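Putative Fe-S biosynthesis protein (PDB 2P2E) is of unknown function but, as a beta-barrel protein assigned to the iron-sulphur cluster biosynthesis family, may take part in Fe-S cluster assembly. Local coordinates at residues S22-L27 / S55-Y60; L26-D32 / K74-Y80. All blocks are in the same frame, centred on the assembly; numbering follows the deposited sequence.

Contact 1 of 2, residues S22-L27 / S55-Y60; sequences SNAVLL and SKDMDY
Where an antiparallel strand pair gives way to a turn, a lysine can span the junction. Residues 24-27 are extended, while residues 55-58 form a type I turn, closed by Met58 N to Ser55 O at 3.2 Å. Ala24 faces Ser55 as an antiparallel non-hydrogen-bonded pair, CA atoms 4.7 Å apart. Beside it, Lys56 N donates to Asn23 O (3.1 Å), which Ser55 CA also approaches to 3.1 Å in a CA-H...O contact. With chi1 m and the rest of the chain all t, Lys56 runs back along the backbone until NZ donates to Ser22 O at 2.7 Å; its CG packs 3.6 Å from Val25 CG2. Val25 (t) sets CG1 over one face of the Tyr60 ring, a CH-pi contact 4.2 Å from the centroid. Tyr60, chi1 p, also meets Leu27 (m,t), whose CD2 lies 4.0 Å from Tyr60 CD1. The contact lies at one end of the antiparallel barrel pair 24-30/49-55, where Val54 touches Val25, Leu27 and Tyr60, while Tyr76 of strand 75-77 packs against Val25.

Contact 2 of 2, residues L26-D32 / K74-Y80; sequences LLLDFDD and KFYYKGY
Leu27 (m,t) lies against Tyr76, its CD2 3.3 Å from Tyr76 CB, both side chains on one face of a parallel strand pair. The axes of strands 26-30 and 75-77 approach to 4.4 Å and cross at -36°, and Leu27 pairs with Tyr76 at a CA separation of 4.7 Å. Tyr76 N donates to Leu26 O and Leu28 N to Tyr76 O, each at 2.9 Å, the staggered bonding of parallel strands. On the other face Leu26 CB packs 3.8 Å from Phe75 CD1. Water 2 bridges Leu28 O and Lys78 N. Lys78 (m,t,m,t) sends NZ to Phe30 O (2.6 Å) and forms salt bridges with Asp32 OD1 (2.9 Å) and, weakly hydrogen-bonded, Asp29 OD1 (3.2 Å), the latter also bonded by Tyr64. Tyr80, chi1 p, donates OH to Asp32 OD2 at 2.7 Å. A charged network joins the two segments beyond their backbone pairing. Within the barrel, strand 75-77 is flanked by strands 24-30 and 66-70, while strand 49-55 borders 24-30 and supplies Arg50 to Asp29.

Overall arrangement
The two contacts illustrate how one barrel strand can serve unlike neighbours along its length. Their centres lie 12 Å apart, and both use strand 24-30, sharing Leu26 and Leu27. Contact 1 takes the start of that strand and the loop after its antiparallel neighbour 49-55; contact 2 takes its remainder and the parallel neighbour 75-77. In chain order the segments alternate, 22-27, 26-32, 55-60 and 74-80, so the contacts interlock across the sequence. They also touch directly: Val25 CG1 lies 3.4 Å from Tyr76 CD2, and Tyr60 CE1 lies 4.3 Å from Tyr76 CG. Strand 24-30 therefore ties a partly exposed loop to the more central, buried part of the mixed barrel.

Contact 1 of 2, residues S22-L27 / S55-Y60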
# COMPACT_ATOMS: atom_id res chain seq x y z
N SER A 22 6.05 13.93 7.43
CA SER A 22 7.21 14.12 6.57
C SER A 22 8.16 12.92 6.63
O SER A 22 8.83 12.58 5.65
CB SER A 22 7.99 15.37 6.99
OG SER A 22 7.17 16.51 6.99
N ASN A 23 8.21 12.30 7.80
CA ASN A 23 9.09 11.16 8.05
C ASN A 23 8.42 9.83 7.68
O ASN A 23 8.95 8.75 7.98
CB ASN A 23 9.49 11.15 9.53
CG ASN A 23 10.91 10.67 9.75
OD1 ASN A 23 11.15 9.59 10.32
ND2 ASN A 23 11.88 11.47 9.30
N ALA A 24 7.26 9.91 7.03
CA ALA A 24 6.53 8.70 6.67
C ALA A 24 6.58 8.34 5.19
O ALA A 24 6.56 9.22 4.31
CB ALA A 24 5.10 8.82 7.13
N VAL A 25 6.62 7.03 4.93
CA VAL A 25 6.66 6.45 3.60
C VAL A 25 5.55 5.39 3.50
O VAL A 25 5.29 4.65 4.44
CB VAL A 25 8.03 5.78 3.33
CG1 VAL A 25 8.02 5.02 2.01
CG2 VAL A 25 9.12 6.83 3.32
N LEU A 26 4.90 5.32 2.34
CA LEU A 26 3.83 4.36 2.12
C LEU A 26 4.28 3.17 1.30
O LEU A 26 5.02 3.31 0.32
CB LEU A 26 2.65 5.03 1.42
CG LEU A 26 1.88 6.02 2.27
CD1 LEU A 26 0.79 6.65 1.46
CD2 LEU A 26 1.29 5.31 3.46
N LEU A 27 3.81 1.99 1.69
CA LEU A 27 4.15 0.79 0.98
C LEU A 27 2.92 -0.02 0.60
O LEU A 27 2.00 -0.18 1.40
CB LEU A 27 5.05 -0.10 1.83
CG LEU A 27 6.28 0.52 2.47
CD1 LEU A 27 6.97 -0.57 3.28
CD2 LEU A 27 7.22 1.09 1.43
N SER A 55 8.79 4.51 8.55
CA SER A 55 9.53 5.76 8.66
C SER A 55 10.70 5.67 7.70
O SER A 55 11.14 4.58 7.32
CB SER A 55 10.05 5.96 10.08
OG SER A 55 8.99 5.97 11.02
N LYS A 56 11.23 6.82 7.32
CA LYS A 56 12.34 6.86 6.39
C LYS A 56 13.62 6.27 6.97
O LYS A 56 14.64 6.25 6.29
CB LYS A 56 12.56 8.29 5.92
CG LYS A 56 11.34 8.86 5.22
CD LYS A 56 11.55 10.27 4.71
CE LYS A 56 10.36 10.75 3.89
NZ LYS A 56 10.48 12.20 3.53
N ASP A 57 13.57 5.79 8.20
CA ASP A 57 14.76 5.20 8.81
C ASP A 57 14.78 3.67 8.71
O ASP A 57 15.85 3.05 8.71
CB ASP A 57 14.89 5.62 10.28
CG ASP A 57 13.61 5.41 11.07
OD1 ASP A 57 12.71 6.27 10.98
OD2 ASP A 57 13.50 4.39 11.78
N MSE A 58 13.60 3.06 8.63
CA MSE A 58 13.50 1.61 8.54
C MSE A 58 13.97 1.12 7.17
O MSE A 58 13.87 1.85 6.18
CB MSE A 58 12.05 1.19 8.82
CG MSE A 58 11.64 1.42 10.27
SE MSE A 58 9.72 1.51 10.61
CE MSE A 58 9.65 3.29 11.45
N ASP A 59 14.49 -0.09 7.11
CA ASP A 59 14.99 -0.62 5.85
C ASP A 59 13.91 -1.24 4.96
O ASP A 59 13.67 -2.44 4.99
CB ASP A 59 16.09 -1.64 6.11
CG ASP A 59 16.62 -2.25 4.83
OD1 ASP A 59 16.89 -1.48 3.87
OD2 ASP A 59 16.77 -3.50 4.78
N TYR A 60 13.28 -0.39 4.17
CA TYR A 60 12.22 -0.80 3.27
C TYR A 60 12.72 -0.67 1.85
O TYR A 60 12.13 -1.19 0.92
CB TYR A 60 11.03 0.13 3.46
CG TYR A 60 11.32 1.56 3.05
CD1 TYR A 60 11.14 1.98 1.74
CD2 TYR A 60 11.81 2.47 3.98
CE1 TYR A 60 11.44 3.28 1.35
CE2 TYR A 60 12.12 3.78 3.60
CZ TYR A 60 11.94 4.18 2.28
OH TYR A 60 12.25 5.48 1.88

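Contact 2 of 2, residues L26-D32 / K74-Y80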
# COMPACT_ATOMS: atom_id res chain seq x y z
N LEU A 26 4.90 5.32 2.34
CA LEU A 26 3.83 4.36 2.12
C LEU A 26 4.28 3.17 1.30
O LEU A 26 5.02 3.31 0.32
CB LEU A 26 2.65 5.03 1.42
CG LEU A 26 1.88 6.02 2.27
CD1 LEU A 26 0.79 6.65 1.46
CD2 LEU A 26 1.29 5.31 3.46
N LEU A 27 3.81 1.99 1.69
CA LEU A 27 4.15 0.79 0.98
C LEU A 27 2.92 -0.02 0.60
O LEU A 27 2.00 -0.18 1.40
CB LEU A 27 5.05 -0.10 1.83
CG LEU A 27 6.28 0.52 2.47
CD1 LEU A 27 6.97 -0.57 3.28
CD2 LEU A 27 7.22 1.09 1.43
N LEU A 28 2.90 -0.50 -0.63
CA LEU A 28 1.82 -1.35 -1.08
C LEU A 28 2.49 -2.71 -0.96
O LEU A 28 3.22 -3.14 -1.84
CB LEU A 28 1.46 -1.07 -2.53
CG LEU A 28 0.37 -1.97 -3.10
CD1 LEU A 28 -0.87 -1.97 -2.21
CD2 LEU A 28 0.03 -1.49 -4.48
N ASP A 29 2.26 -3.35 0.17
CA ASP A 29 2.88 -4.63 0.46
C ASP A 29 2.12 -5.85 0.00
O ASP A 29 0.90 -5.89 0.03
CB ASP A 29 3.14 -4.72 1.97
CG ASP A 29 3.70 -6.06 2.40
OD1 ASP A 29 4.72 -6.49 1.82
OD2 ASP A 29 3.12 -6.68 3.32
N PHE A 30 2.87 -6.85 -0.46
CA PHE A 30 2.29 -8.11 -0.86
C PHE A 30 2.71 -9.00 0.32
O PHE A 30 3.88 -9.35 0.47
CB PHE A 30 2.90 -8.62 -2.16
CG PHE A 30 2.12 -9.74 -2.76
CD1 PHE A 30 0.78 -9.57 -3.11
CD2 PHE A 30 2.70 -10.99 -2.94
CE1 PHE A 30 0.03 -10.62 -3.61
CE2 PHE A 30 1.96 -12.05 -3.45
CZ PHE A 30 0.61 -11.86 -3.78
N ASP A 31 1.74 -9.31 1.16
CA ASP A 31 1.94 -10.09 2.37
C ASP A 31 2.28 -11.54 2.10
O ASP A 31 1.40 -12.38 2.11
CB ASP A 31 0.69 -10.02 3.22
CG ASP A 31 0.95 -10.39 4.64
OD1 ASP A 31 2.08 -10.83 4.93
OD2 ASP A 31 0.03 -10.24 5.48
N ASP A 32 3.56 -11.83 1.87
CA ASP A 32 3.97 -13.20 1.58
C ASP A 32 5.15 -13.64 2.44
O ASP A 32 5.71 -14.72 2.24
CB ASP A 32 4.33 -13.32 0.10
CG ASP A 32 5.32 -12.26 -0.34
OD1 ASP A 32 5.94 -11.63 0.53
OD2 ASP A 32 5.49 -12.07 -1.56
N LYS A 74 4.21 9.06 -3.16
CA LYS A 74 4.71 7.79 -3.65
C LYS A 74 4.29 6.58 -2.84
O LYS A 74 3.99 6.68 -1.66
CB LYS A 74 6.23 7.82 -3.72
CG LYS A 74 6.77 8.51 -4.94
CD LYS A 74 8.29 8.60 -4.89
CE LYS A 74 8.85 9.17 -6.18
NZ LYS A 74 8.28 10.51 -6.48
N PHE A 75 4.29 5.43 -3.51
CA PHE A 75 3.96 4.14 -2.93
C PHE A 75 5.10 3.22 -3.32
O PHE A 75 5.37 3.07 -4.51
CB PHE A 75 2.69 3.57 -3.55
CG PHE A 75 1.43 4.00 -2.88
CD1 PHE A 75 1.05 3.43 -1.68
CD2 PHE A 75 0.60 4.95 -3.47
CE1 PHE A 75 -0.16 3.79 -1.07
CE2 PHE A 75 -0.61 5.32 -2.87
CZ PHE A 75 -0.99 4.74 -1.68
N TYR A 76 5.77 2.63 -2.35
CA TYR A 76 6.87 1.73 -2.68
C TYR A 76 6.35 0.31 -2.64
O TYR A 76 5.42 0.01 -1.89
CB TYR A 76 8.01 1.92 -1.69
CG TYR A 76 8.72 3.22 -1.93
CD1 TYR A 76 9.78 3.30 -2.82
CD2 TYR A 76 8.28 4.39 -1.33
CE1 TYR A 76 10.39 4.51 -3.10
CE2 TYR A 76 8.88 5.61 -1.60
CZ TYR A 76 9.94 5.66 -2.49
OH TYR A 76 10.54 6.87 -2.75
N TYR A 77 6.93 -0.57 -3.45
CA TYR A 77 6.49 -1.95 -3.47
C TYR A 77 7.61 -2.89 -3.91
O TYR A 77 8.57 -2.48 -4.57
CB TYR A 77 5.29 -2.12 -4.40
CG TYR A 77 5.59 -1.92 -5.85
CD1 TYR A 77 5.72 -3.01 -6.71
CD2 TYR A 77 5.75 -0.65 -6.37
CE1 TYR A 77 5.99 -2.83 -8.07
CE2 TYR A 77 6.03 -0.45 -7.72
CZ TYR A 77 6.15 -1.55 -8.56
OH TYR A 77 6.41 -1.34 -9.88
N LYS A 78 7.47 -4.16 -3.55
CA LYS A 78 8.46 -5.15 -3.91
C LYS A 78 8.33 -5.39 -5.40
O LYS A 78 7.25 -5.70 -5.89
CB LYS A 78 8.22 -6.43 -3.11
CG LYS A 78 8.41 -6.22 -1.62
CD LYS A 78 8.16 -7.48 -0.81
CE LYS A 78 6.69 -7.81 -0.72
NZ LYS A 78 6.43 -8.80 0.36
N GLY A 79 9.44 -5.21 -6.11
CA GLY A 79 9.42 -5.40 -7.55
C GLY A 79 8.56 -6.54 -8.04
O GLY A 79 7.57 -6.32 -8.72
N TYR A 80 8.92 -7.76 -7.66
CA TYR A 80 8.19 -8.95 -8.09
C TYR A 80 6.68 -8.92 -7.98
O TYR A 80 6.00 -9.41 -8.87
CB TYR A 80 8.72 -10.18 -7.35
CG TYR A 80 8.42 -10.21 -5.87
CD1 TYR A 80 7.29 -10.86 -5.39
CD2 TYR A 80 9.28 -9.63 -4.95
CE1 TYR A 80 7.03 -10.94 -4.02
CE2 TYR A 80 9.03 -9.71 -3.58
CZ TYR A 80 7.90 -10.37 -3.13
OH TYR A 80 7.68 -10.48 -1.77
O HOH W 1 5.05 7.72 0.33
O HOH W 2 4.58 -5.38 -2.66
O HOH W 3 5.69 -8.81 3.28